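Local coordinates for protein pectate lyase/Amb allergen (Acidovorax citrulli, PDB 4HWV) that probably cleaves pectate in plant cell walls by beta-elimination, as a secreted, calcium-binding lyase of polysaccharide lyase family 1, at residues A[159-164]-A[181-186]; A[227-232]-A[279-284]; A[304-309]-A[322-327]. One frame throughout, in Å; residues are numbered along the deposited sequence. Where two conformers were deposited one is given.

Contact 1. Residues A[159-164]-A[181-186]; sequences VTISVP and GNLMLG
Segments 159-164 and 181-186 run parallel, Thr160 beside Asn182, Ile161 beside Leu183 and Ser162 beside Met184, with strand axes 4.6 Å apart at closest and directions 32° apart. Four backbone hydrogen bonds join them. Asn182 N reaches Val159 O at 2.8 Å, and Ile161 N returns a bond to Asn182 O; Met184 N then bonds to Ile161 O, and Val163 N to Met184 O at 2.9 Å. Ile161 thus bridges the two residues that flank Leu183. Further on the ladder opens, and a water continues it: it donates to Val163 O at 2.8 Å, takes a weak bond from Gly186 N and also meets Ser162 OG.

In the right-handed parallel beta-helix of this lyase family, the two are neighbouring strands of one parallel sheet, one turn of the coil apart. Strand 160-163 is outermost in its sheet within the chain, and strand 229-234 follows on the other side of 182-185.

The face carrying Ile161, Leu183, Val163 and Leu185 is apolar. Val163 and Leu185 lie side by side, pointing the same way; CG of Leu185 stands anti to its carbonyl carbon (chi1 -48°), and its CD2 touches Val163 CB at 3.7 Å and both valine methyls. Leu183 presents CD2 to Ile161 CB at 4.1 Å, while the far end of Ile161 turns away to helix 50-57. From another sheet of the coil, Ile195 touches Val163 and Leu185 across the interior, and Ile197 touches Leu183.

On the face of Thr160 and Met184, in the conformers given, the methionine bends at chi2 and chi3, and its CE lies 3.7 Å from Thr160 CG2. Met184 CB touches the same methyl, and Thr160 OG1 is hydrogen-bonded to Arg156 O of the preceding helix.

Contact 2. Residues A[227-232]-A[279-284]; sequences DLISVA and GLVDVT. With CA (calcium ion), chain C.
Asp227 and Asp282 approach each other at about a right angle, their carboxylate planes 70° apart, and close on one calcium ion. Asp227 grips it with both oxygens, OD1 at 2.2 Å from the calcium and OD2 at 2.4 Å. Asp282 gives one, OD2, also 2.2 Å from the metal. Asp227 OD1 and Asp282 OD2 come within 3.2 Å of each other, a closeness the shared cation probably pays for. Asp227 OD1 also accepts a hydrogen bond from Gly279 N at 2.8 Å, on the anti side and somewhat out of the carboxylate plane. The remaining oxygen of Asp282, OD1, takes Leu305 N, which should help hold that carboxylate's rotation.

Behind the metal the strands are parallel to within 8°. Ile229 N, Val231 N, Asp282 N and Thr284 N carry the ladder between them. On the face away from calcium, Ile229 CB meets both methyls of Val281, and Val231 sends CG2 obliquely across to Val281 CG1 at 4.2 Å. Leu228 and Leu280 point the same way, side by side, and Leu228 CD1 lies 3.8 Å from Leu280 CD2.

Asp278 and three waters complete the coordination: an aspartate calcium site on the outer face of a parallel beta-helix sheet, as in polysaccharide lyase family 1.

Contact 3. Residues A[304-309]-A[322-327]; sequences FLIGGT and LKVTFH
Ile306 loses the most surface here, against Leu322, Val324 and Phe326, and Phe326 comes next, against Phe304 and Ile306. In the conformer given, Ile306 has CG2 anti to the backbone N, and this methyl meets Leu322 CB at 4.0 Å and Val324 CG2 at 4.2 Å. The other branch, CG1, lies beside the backbone N (chi1 -50°) and carries CD1, which approaches the edge of the Phe326 ring near its plane, 4.4 Å from CZ.

Phe326 in turn drives its own edge into the face of Phe304. Its CE2 stands 3.6 Å above the middle of that ring and is almost equally far from all six carbons, while CZ leans toward Phe304 CG and CB. The ring centroids are 4.9 Å apart and the planes are inclined at 59°, an edge-to-face pair tipped well short of perpendicular. Phe297 makes a further edge-to-face pair with Phe304.

No hydrogen bond crosses between 304-309 and 322-327, because these are strands of different sheets. Strand 302-306 pairs with 340-341, whereas 324-327 lies between 290-293 and 345-356. Their side chains meet in the interior of the right-handed beta-helix, where residues of successive turns pile up: Val283 of the turn before touches Ile306, Leu322 and Val324, and Val346 and Leu348 of strand 345-356 touch Ile306 and Phe326 respectively.

Leu322 and Ile306 slide past each other in opposite directions. The leucine stretches beyond the isoleucine, with CD1 anti to CA (chi2 178°), and CD1 rests against Gly307 CA at 3.6 Å. Gly307 has a positive phi, turning the chain as it leaves strand 302-306, and its carbonyl oxygen is hydrogen-bonded to Arg342 NH1.

Contacts 1 and 2 belong to one four-stranded parallel sheet, in the order 160-163, 182-185, 229-234, 281-283. The middle seam is closed by probable hydrogen bonds from Ser230 N to Leu183 O and from Leu185 N to Ser230 O, both 2.9 Å. Contact 3 joins at the far edge, where Gly307 N lies 2.8 Å from Val283 O, a probable hydrogen bond, and where the backbone of Leu305 forms the second-shell link to the calcium ligand Asp282. Contacts 1 and 3 do not touch, their nearest atoms being about 11 Å apart. The calcium of contact 2 is about 6 Å from the side chain of Asn182 in contact 1 and about 9 Å from that of Phe304 in contact 3, nearest atoms in each case.

Contact 1. Residues A[159-164]-A[181-186]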
ATOM      1  N   VAL A 159       0.930   7.581  19.159  1.00  3.45           N
ATOM      2  CA  VAL A 159       1.317   7.961  17.807  1.00  3.42           C
ATOM      3  C   VAL A 159       1.574   9.461  17.651  1.00  3.85           C
ATOM      4  O   VAL A 159       2.151   9.878  16.646  1.00  4.14           O
ATOM      5  CB  VAL A 159       0.293   7.502  16.724  1.00  3.73           C
ATOM      6  CG1 VAL A 159       0.069   5.989  16.806  1.00  4.15           C
ATOM      7  CG2 VAL A 159      -1.027   8.281  16.831  1.00  4.67           C
ATOM      8  N   THR A 160       1.128  10.265  18.623  1.00  4.04           N
ATOM      9  CA  THR A 160       1.350  11.714  18.575  0.50  3.96           C
ATOM     10  C   THR A 160       2.663  12.069  19.263  1.00  4.68           C
ATOM     11  O   THR A 160       2.875  11.675  20.415  1.00  6.30           O
ATOM     12  CB  THR A 160       0.216  12.479  19.269  0.50  3.12           C
ATOM     13  OG1 THR A 160      -1.036  12.055  18.731  0.50  3.59           O
ATOM     14  CG2 THR A 160       0.352  13.951  19.021  0.50  2.98           C
ATOM     15  N   ILE A 161       3.523  12.811  18.562  1.00  4.65           N
ATOM     16  CA  ILE A 161       4.865  13.109  19.031  1.00  4.65           C
ATOM     17  C   ILE A 161       5.044  14.624  19.111  1.00  4.22           C
ATOM     18  O   ILE A 161       4.914  15.325  18.096  1.00  4.95           O
ATOM     19  CB  ILE A 161       5.932  12.530  18.068  1.00  5.52           C
ATOM     20  CG1 ILE A 161       5.738  11.023  17.846  1.00  6.65           C
ATOM     21  CG2 ILE A 161       7.334  12.853  18.578  1.00  7.25           C
ATOM     22  CD1 ILE A 161       5.955  10.158  19.085  1.00  7.31           C
ATOM     23  N   SER A 162       5.314  15.138  20.303  1.00  4.76           N
ATOM     24  CA  SER A 162       5.460  16.572  20.514  0.50  4.23           C
ATOM     25  C   SER A 162       6.818  17.084  20.015  1.00  4.59           C
ATOM     26  O   SER A 162       7.875  16.583  20.424  1.00  5.82           O
ATOM     27  CB  SER A 162       5.311  16.873  22.007  0.50  4.30           C
ATOM     28  OG  SER A 162       5.366  18.261  22.238  0.50  3.98           O
ATOM     29  N   VAL A 163       6.787  18.088  19.144  1.00  3.72           N
ATOM     30  CA  VAL A 163       8.025  18.691  18.629  1.00  4.11           C
ATOM     31  C   VAL A 163       8.217  20.077  19.233  1.00  4.15           C
ATOM     32  O   VAL A 163       7.356  20.939  19.095  1.00  4.89           O
ATOM     33  CB  VAL A 163       8.000  18.793  17.087  1.00  4.04           C
ATOM     34  CG1 VAL A 163       9.288  19.408  16.567  1.00  5.05           C
ATOM     35  CG2 VAL A 163       7.782  17.405  16.477  1.00  4.87           C
ATOM     36  N   PRO A 164       9.339  20.296  19.931  1.00  3.70           N
ATOM     37  CA  PRO A 164       9.569  21.573  20.623  1.00  4.44           C
ATOM     38  C   PRO A 164      10.270  22.616  19.747  1.00  4.65           C
ATOM     39  O   PRO A 164      10.597  22.366  18.588  1.00  5.12           O
ATOM     40  CB  PRO A 164      10.496  21.157  21.773  1.00  4.72           C
ATOM     41  CG  PRO A 164      11.371  20.099  21.125  1.00  4.69           C
ATOM     42  CD  PRO A 164      10.414  19.322  20.213  1.00  4.24           C
ATOM     43  N   GLY A 181       2.209   7.865  12.462  1.00  3.37           N
ATOM     44  CA  GLY A 181       1.906   8.809  13.522  1.00  3.81           C
ATOM     45  C   GLY A 181       1.915  10.246  13.083  1.00  3.90           C
ATOM     46  O   GLY A 181       1.913  10.563  11.893  1.00  4.17           O
ATOM     47  N   ASN A 182       1.930  11.112  14.087  1.00  3.51           N
ATOM     48  CA  ASN A 182       1.514  12.497  13.924  1.00  3.84           C
ATOM     49  C   ASN A 182       2.503  13.370  14.659  1.00  4.13           C
ATOM     50  O   ASN A 182       2.503  13.386  15.898  1.00  5.00           O
ATOM     51  CB  ASN A 182       0.110  12.602  14.554  1.00  4.08           C
ATOM     52  CG  ASN A 182      -0.623  13.912  14.270  1.00  4.62           C
ATOM     53  OD1 ASN A 182      -0.040  15.007  14.011  1.00  7.26           O
ATOM     54  ND2 ASN A 182      -1.939  13.827  14.383  1.00  3.55           N
ATOM     55  N   LEU A 183       3.334  14.105  13.919  1.00  3.89           N
ATOM     56  CA  LEU A 183       4.150  15.112  14.572  1.00  3.45           C
ATOM     57  C   LEU A 183       3.248  16.268  14.988  1.00  4.00           C
ATOM     58  O   LEU A 183       2.427  16.751  14.190  1.00  4.81           O
ATOM     59  CB  LEU A 183       5.248  15.638  13.642  1.00  4.10           C
ATOM     60  CG  LEU A 183       6.247  14.596  13.148  1.00  4.68           C
ATOM     61  CD1 LEU A 183       7.313  15.283  12.285  1.00  5.72           C
ATOM     62  CD2 LEU A 183       6.873  13.823  14.309  1.00  6.65           C
ATOM     63  N   MET A 184       3.387  16.691  16.239  1.00  3.23           N
ATOM     64  CA  MET A 184       2.572  17.760  16.773  0.50  3.94           C
ATOM     65  C   MET A 184       3.461  18.970  17.032  1.00  3.60           C
ATOM     66  O   MET A 184       4.310  18.956  17.918  1.00  4.04           O
ATOM     67  CB  MET A 184       1.885  17.265  18.042  0.50  7.17           C
ATOM     68  CG  MET A 184       0.940  18.248  18.673  0.50  9.48           C
ATOM     69  SD  MET A 184      -0.533  18.534  17.655  0.50 12.31           S
ATOM     70  CE  MET A 184      -1.195  16.875  17.435  0.50 14.01           C
ATOM     71  N   LEU A 185       3.277  20.010  16.223  1.00  3.75           N
ATOM     72  CA  LEU A 185       4.147  21.178  16.338  1.00  4.07           C
ATOM     73  C   LEU A 185       3.570  22.162  17.344  1.00  3.87           C
ATOM     74  O   LEU A 185       2.749  23.030  16.997  1.00  4.68           O
ATOM     75  CB  LEU A 185       4.432  21.825  14.968  1.00  3.81           C
ATOM     76  CG  LEU A 185       4.860  20.871  13.842  1.00  4.03           C
ATOM     77  CD1 LEU A 185       5.394  21.669  12.651  1.00  4.68           C
ATOM     78  CD2 LEU A 185       5.881  19.815  14.272  1.00  4.80           C
ATOM     79  N   GLY A 186       3.994  21.989  18.590  1.00  4.01           N
ATOM     80  CA  GLY A 186       3.474  22.771  19.697  1.00  4.63           C
ATOM     81  C   GLY A 186       2.228  22.137  20.303  1.00  4.84           C
ATOM     82  O   GLY A 186       1.486  21.381  19.652  1.00  6.51           O
TER
HETATM   83  O   HOH W   1       5.334  20.605  20.978  1.00  8.35           O

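Contact 2. Residues A[227-232]-A[279-284]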
ATOM      1  N   ASP A 227      -3.059  13.395  11.752  1.00  3.81           N
ATOM      2  CA  ASP A 227      -2.390  13.940  10.570  1.00  3.73           C
ATOM      3  C   ASP A 227      -0.964  13.427  10.555  1.00  3.62           C
ATOM      4  O   ASP A 227      -0.479  12.927  11.557  1.00  4.81           O
ATOM      5  CB  ASP A 227      -2.282  15.463  10.696  1.00  4.56           C
ATOM      6  CG  ASP A 227      -3.619  16.136  10.917  1.00  6.12           C
ATOM      7  OD1 ASP A 227      -4.642  15.640  10.402  1.00  6.47           O
ATOM      8  OD2 ASP A 227      -3.643  17.187  11.600  1.00  7.36           O
ATOM      9  N   LEU A 228      -0.252  13.565   9.442  1.00  3.20           N
ATOM     10  CA  LEU A 228       1.182  13.305   9.498  1.00  3.32           C
ATOM     11  C   LEU A 228       1.899  14.438  10.249  1.00  3.02           C
ATOM     12  O   LEU A 228       2.824  14.177  11.025  1.00  3.88           O
ATOM     13  CB  LEU A 228       1.764  13.056   8.103  1.00  3.60           C
ATOM     14  CG  LEU A 228       1.286  11.695   7.549  1.00  3.85           C
ATOM     15  CD1 LEU A 228       1.472  11.621   6.038  1.00  4.38           C
ATOM     16  CD2 LEU A 228       2.016  10.538   8.235  1.00  5.10           C
ATOM     17  N   ILE A 229       1.477  15.685  10.017  1.00  3.20           N
ATOM     18  CA  ILE A 229       1.978  16.831  10.779  1.00  3.59           C
ATOM     19  C   ILE A 229       0.791  17.740  11.096  1.00  3.05           C
ATOM     20  O   ILE A 229      -0.004  18.075  10.194  1.00  3.49           O
ATOM     21  CB  ILE A 229       3.039  17.648   9.995  1.00  3.68           C
ATOM     22  CG1 ILE A 229       4.226  16.765   9.557  1.00  4.78           C
ATOM     23  CG2 ILE A 229       3.534  18.820  10.848  1.00  4.50           C
ATOM     24  CD1 ILE A 229       5.218  17.498   8.659  1.00  5.40           C
ATOM     25  N   SER A 230       0.660  18.115  12.368  1.00  3.33           N
ATOM     26  CA  SER A 230      -0.350  19.082  12.799  1.00  3.62           C
ATOM     27  C   SER A 230       0.364  20.335  13.264  1.00  3.64           C
ATOM     28  O   SER A 230       1.320  20.251  14.061  1.00  4.41           O
ATOM     29  CB  SER A 230      -1.168  18.527  13.965  1.00  4.56           C
ATOM     30  OG  SER A 230      -1.819  17.308  13.626  1.00  5.13           O
ATOM     31  N   VAL A 231      -0.090  21.492  12.780  1.00  3.40           N
ATOM     32  CA  VAL A 231       0.518  22.763  13.131  1.00  3.73           C
ATOM     33  C   VAL A 231      -0.550  23.669  13.755  1.00  3.36           C
ATOM     34  O   VAL A 231      -1.152  24.490  13.070  1.00  4.23           O
ATOM     35  CB  VAL A 231       1.176  23.440  11.915  1.00  3.92           C
ATOM     36  CG1 VAL A 231       2.058  24.597  12.372  1.00  4.34           C
ATOM     37  CG2 VAL A 231       1.992  22.419  11.110  1.00  4.87           C
ATOM     38  N   ALA A 232      -0.795  23.482  15.051  1.00  3.88           N
ATOM     39  CA  ALA A 232      -1.814  24.262  15.758  1.00  4.38           C
ATOM     40  C   ALA A 232      -1.198  25.269  16.723  1.00  4.22           C
ATOM     41  O   ALA A 232      -1.849  26.230  17.115  1.00  5.20           O
ATOM     42  CB  ALA A 232      -2.793  23.317  16.509  1.00  5.83           C
ATOM     43  N   GLY A 279      -5.673  14.574   8.002  1.00  4.65           N
ATOM     44  CA  GLY A 279      -4.926  15.401   7.065  1.00  4.15           C
ATOM     45  C   GLY A 279      -3.543  14.874   6.734  1.00  4.24           C
ATOM     46  O   GLY A 279      -3.008  13.979   7.410  1.00  4.79           O
ATOM     47  N   LEU A 280      -2.935  15.455   5.706  1.00  4.04           N
ATOM     48  CA  LEU A 280      -1.475  15.304   5.553  1.00  4.26           C
ATOM     49  C   LEU A 280      -0.770  16.311   6.469  1.00  4.51           C
ATOM     50  O   LEU A 280      -0.074  15.918   7.404  1.00  4.74           O
ATOM     51  CB  LEU A 280      -1.041  15.492   4.092  1.00  4.63           C
ATOM     52  CG  LEU A 280      -1.565  14.413   3.130  1.00  4.56           C
ATOM     53  CD1 LEU A 280      -1.191  14.726   1.686  1.00  5.41           C
ATOM     54  CD2 LEU A 280      -1.077  13.014   3.530  1.00  5.40           C
ATOM     55  N   VAL A 281      -0.976  17.597   6.199  1.00  3.83           N
ATOM     56  CA  VAL A 281      -0.484  18.670   7.062  1.00  4.01           C
ATOM     57  C   VAL A 281      -1.631  19.653   7.259  1.00  3.94           C
ATOM     58  O   VAL A 281      -2.086  20.278   6.299  1.00  5.22           O
ATOM     59  CB  VAL A 281       0.744  19.415   6.487  1.00  4.21           C
ATOM     60  CG1 VAL A 281       1.220  20.454   7.507  1.00  4.56           C
ATOM     61  CG2 VAL A 281       1.868  18.436   6.128  1.00  4.83           C
ATOM     62  N   ASP A 282      -2.099  19.770   8.500  1.00  4.66           N
ATOM     63  CA  ASP A 282      -3.170  20.705   8.836  1.00  4.75           C
ATOM     64  C   ASP A 282      -2.574  21.844   9.643  1.00  5.10           C
ATOM     65  O   ASP A 282      -1.754  21.612  10.537  1.00  7.64           O
ATOM     66  CB  ASP A 282      -4.280  20.023   9.641  1.00  5.56           C
ATOM     67  CG  ASP A 282      -5.147  19.102   8.799  1.00  6.08           C
ATOM     68  OD1 ASP A 282      -5.050  19.090   7.551  1.00  5.88           O
ATOM     69  OD2 ASP A 282      -5.951  18.368   9.415  1.00  7.97           O
ATOM     70  N   VAL A 283      -2.992  23.064   9.338  1.00  3.89           N
ATOM     71  CA  VAL A 283      -2.521  24.255  10.049  1.00  3.84           C
ATOM     72  C   VAL A 283      -3.757  24.929  10.599  1.00  3.99           C
ATOM     73  O   VAL A 283      -4.613  25.372   9.836  1.00  5.12           O
ATOM     74  CB  VAL A 283      -1.749  25.226   9.111  1.00  4.29           C
ATOM     75  CG1 VAL A 283      -1.197  26.396   9.904  1.00  5.30           C
ATOM     76  CG2 VAL A 283      -0.641  24.487   8.354  1.00  5.24           C
ATOM     77  N   THR A 284      -3.876  24.970  11.919  1.00  4.78           N
ATOM     78  CA  THR A 284      -5.098  25.462  12.561  1.00  4.86           C
ATOM     79  C   THR A 284      -4.719  26.339  13.752  1.00  5.00           C
ATOM     80  O   THR A 284      -3.543  26.457  14.095  1.00  5.32           O
ATOM     81  CB  THR A 284      -5.976  24.292  13.051  1.00  6.53           C
ATOM     82  OG1 THR A 284      -5.235  23.526  14.009  1.00  6.75           O
ATOM     83  CG2 THR A 284      -6.407  23.393  11.891  1.00  6.87           C
TER
HETATM   84 CA    CA C 601      -5.986  17.151  11.287  0.80 11.70          CA
HETATM   85  O   HOH W   2      -8.262  18.234  12.124  1.00 42.90           O
HETATM   86  O   HOH W   3      -5.840  19.376  12.774  1.00 24.34           O
HETATM   87  O   HOH W   4      -6.104  16.036  13.685  1.00 17.81           O

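Contact 3. Residues A[304-309]-A[322-327]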
ATOM      1  N   PHE A 304      -4.941  19.273   3.112  1.00  3.59           N
ATOM      2  CA  PHE A 304      -4.500  20.401   3.937  1.00  3.93           C
ATOM      3  C   PHE A 304      -5.687  21.215   4.436  1.00  3.72           C
ATOM      4  O   PHE A 304      -6.322  21.937   3.660  1.00  5.08           O
ATOM      5  CB  PHE A 304      -3.566  21.331   3.146  1.00  4.70           C
ATOM      6  CG  PHE A 304      -2.512  20.605   2.384  1.00  4.67           C
ATOM      7  CD1 PHE A 304      -1.471  19.989   3.050  1.00  6.03           C
ATOM      8  CD2 PHE A 304      -2.554  20.540   0.997  1.00  4.94           C
ATOM      9  CE1 PHE A 304      -0.485  19.288   2.349  1.00  5.98           C
ATOM     10  CE2 PHE A 304      -1.590  19.850   0.288  1.00  5.94           C
ATOM     11  CZ  PHE A 304      -0.547  19.225   0.963  1.00  6.40           C
ATOM     12  N   LEU A 305      -5.981  21.097   5.723  1.00  3.85           N
ATOM     13  CA  LEU A 305      -6.995  21.931   6.344  1.00  4.42           C
ATOM     14  C   LEU A 305      -6.278  23.136   6.940  1.00  4.34           C
ATOM     15  O   LEU A 305      -5.480  22.991   7.881  1.00  4.94           O
ATOM     16  CB  LEU A 305      -7.703  21.154   7.456  1.00  4.97           C
ATOM     17  CG  LEU A 305      -8.880  21.879   8.117  1.00  6.44           C
ATOM     18  CD1 LEU A 305     -10.061  21.967   7.155  1.00  7.28           C
ATOM     19  CD2 LEU A 305      -9.301  21.157   9.377  1.00  7.46           C
ATOM     20  N   ILE A 306      -6.512  24.322   6.362  1.00  4.09           N
ATOM     21  CA  ILE A 306      -5.953  25.563   6.891  0.50  4.23           C
ATOM     22  C   ILE A 306      -7.114  26.294   7.573  1.00  4.68           C
ATOM     23  O   ILE A 306      -7.968  26.865   6.893  1.00  5.15           O
ATOM     24  CB  ILE A 306      -5.323  26.453   5.778  0.50  4.40           C
ATOM     25  CG1 ILE A 306      -4.350  25.650   4.888  0.50  4.88           C
ATOM     26  CG2 ILE A 306      -4.629  27.653   6.411  0.50  4.63           C
ATOM     27  CD1 ILE A 306      -3.218  24.981   5.661  0.50  4.33           C
ATOM     28  N   GLY A 307      -7.162  26.222   8.904  1.00  4.95           N
ATOM     29  CA  GLY A 307      -8.282  26.761   9.667  1.00  5.41           C
ATOM     30  C   GLY A 307      -9.390  25.731   9.818  1.00  5.42           C
ATOM     31  O   GLY A 307      -9.973  25.280   8.824  1.00  6.37           O
ATOM     32  N   GLY A 308      -9.683  25.339  11.054  1.00  6.25           N
ATOM     33  CA  GLY A 308     -10.614  24.260  11.313  1.00  7.33           C
ATOM     34  C   GLY A 308     -12.067  24.624  11.558  1.00  7.03           C
ATOM     35  O   GLY A 308     -12.868  23.712  11.749  1.00  9.09           O
ATOM     36  N   THR A 309     -12.415  25.916  11.583  1.00  6.16           N
ATOM     37  CA  THR A 309     -13.786  26.319  11.855  1.00  7.16           C
ATOM     38  C   THR A 309     -14.192  27.640  11.191  1.00  7.17           C
ATOM     39  O   THR A 309     -13.397  28.561  11.064  1.00  7.27           O
ATOM     40  CB  THR A 309     -14.036  26.455  13.374  1.00  8.92           C
ATOM     41  OG1 THR A 309     -15.381  26.889  13.588  1.00  9.86           O
ATOM     42  CG2 THR A 309     -13.087  27.445  14.020  1.00 10.14           C
ATOM     43  N   LEU A 322      -2.399  31.628  10.577  1.00  5.34           N
ATOM     44  CA  LEU A 322      -2.619  30.768   9.413  1.00  4.94           C
ATOM     45  C   LEU A 322      -2.001  31.330   8.128  1.00  4.68           C
ATOM     46  O   LEU A 322      -2.518  31.103   7.025  1.00  5.55           O
ATOM     47  CB  LEU A 322      -4.107  30.437   9.233  1.00  5.82           C
ATOM     48  CG  LEU A 322      -4.830  29.968  10.503  1.00  6.17           C
ATOM     49  CD1 LEU A 322      -6.309  29.734  10.190  1.00  7.61           C
ATOM     50  CD2 LEU A 322      -4.204  28.713  11.147  1.00  6.28           C
ATOM     51  N   LYS A 323      -0.870  32.017   8.267  1.00  4.69           N
ATOM     52  CA  LYS A 323      -0.136  32.460   7.091  1.00  4.35           C
ATOM     53  C   LYS A 323       0.711  31.308   6.573  1.00  4.14           C
ATOM     54  O   LYS A 323       1.633  30.846   7.264  1.00  4.77           O
ATOM     55  CB  LYS A 323       0.749  33.657   7.436  1.00  5.06           C
ATOM     56  CG  LYS A 323      -0.072  34.911   7.754  1.00  6.67           C
ATOM     57  CD  LYS A 323       0.827  36.018   8.305  1.00  7.58           C
ATOM     58  CE  LYS A 323       0.127  37.377   8.467  1.00  9.05           C
ATOM     59  NZ  LYS A 323      -1.016  37.274   9.405  1.00  9.90           N
ATOM     60  N   VAL A 324       0.384  30.823   5.372  1.00  3.61           N
ATOM     61  CA  VAL A 324       1.005  29.615   4.835  1.00  3.70           C
ATOM     62  C   VAL A 324       1.364  29.839   3.367  1.00  3.27           C
ATOM     63  O   VAL A 324       0.570  30.407   2.595  1.00  4.74           O
ATOM     64  CB  VAL A 324       0.054  28.390   4.922  1.00  4.21           C
ATOM     65  CG1 VAL A 324       0.770  27.124   4.479  1.00  5.16           C
ATOM     66  CG2 VAL A 324      -0.476  28.229   6.330  1.00  5.22           C
ATOM     67  N   THR A 325       2.571  29.417   2.986  1.00  3.91           N
ATOM     68  CA  THR A 325       2.999  29.423   1.591  1.00  3.80           C
ATOM     69  C   THR A 325       3.221  27.991   1.119  1.00  3.60           C
ATOM     70  O   THR A 325       3.911  27.218   1.792  1.00  4.92           O
ATOM     71  CB  THR A 325       4.330  30.163   1.444  1.00  4.25           C
ATOM     72  OG1 THR A 325       4.209  31.502   1.968  1.00  4.23           O
ATOM     73  CG2 THR A 325       4.764  30.191  -0.015  1.00  4.85           C
ATOM     74  N   PHE A 326       2.650  27.646  -0.029  1.00  3.50           N
ATOM     75  CA  PHE A 326       2.917  26.358  -0.697  1.00  3.39           C
ATOM     76  C   PHE A 326       3.586  26.655  -2.035  1.00  3.55           C
ATOM     77  O   PHE A 326       2.986  27.315  -2.885  1.00  4.76           O
ATOM     78  CB  PHE A 326       1.618  25.615  -1.072  1.00  4.50           C
ATOM     79  CG  PHE A 326       0.821  25.063   0.081  1.00  4.55           C
ATOM     80  CD1 PHE A 326      -0.088  25.868   0.774  1.00  4.95           C
ATOM     81  CD2 PHE A 326       0.906  23.709   0.398  1.00  4.36           C
ATOM     82  CE1 PHE A 326      -0.890  25.341   1.786  1.00  5.71           C
ATOM     83  CE2 PHE A 326       0.107  23.172   1.415  1.00  4.91           C
ATOM     84  CZ  PHE A 326      -0.798  23.996   2.108  1.00  5.22           C
ATOM     85  N   HIS A 327       4.788  26.130  -2.268  1.00  3.25           N
ATOM     86  CA  HIS A 327       5.375  26.272  -3.591  1.00  3.69           C
ATOM     87  C   HIS A 327       6.263  25.103  -3.972  1.00  3.57           C
ATOM     88  O   HIS A 327       6.921  24.498  -3.119  1.00  3.96           O
ATOM     89  CB  HIS A 327       6.112  27.625  -3.777  1.00  4.37           C
ATOM     90  CG  HIS A 327       7.412  27.747  -3.048  1.00  4.69           C
ATOM     91  ND1 HIS A 327       8.608  27.315  -3.582  1.00  5.07           N
ATOM     92  CD2 HIS A 327       7.713  28.308  -1.854  1.00  5.01           C
ATOM     93  CE1 HIS A 327       9.594  27.608  -2.745  1.00  5.50           C
ATOM     94  NE2 HIS A 327       9.076  28.206  -1.685  1.00  5.65           N
TER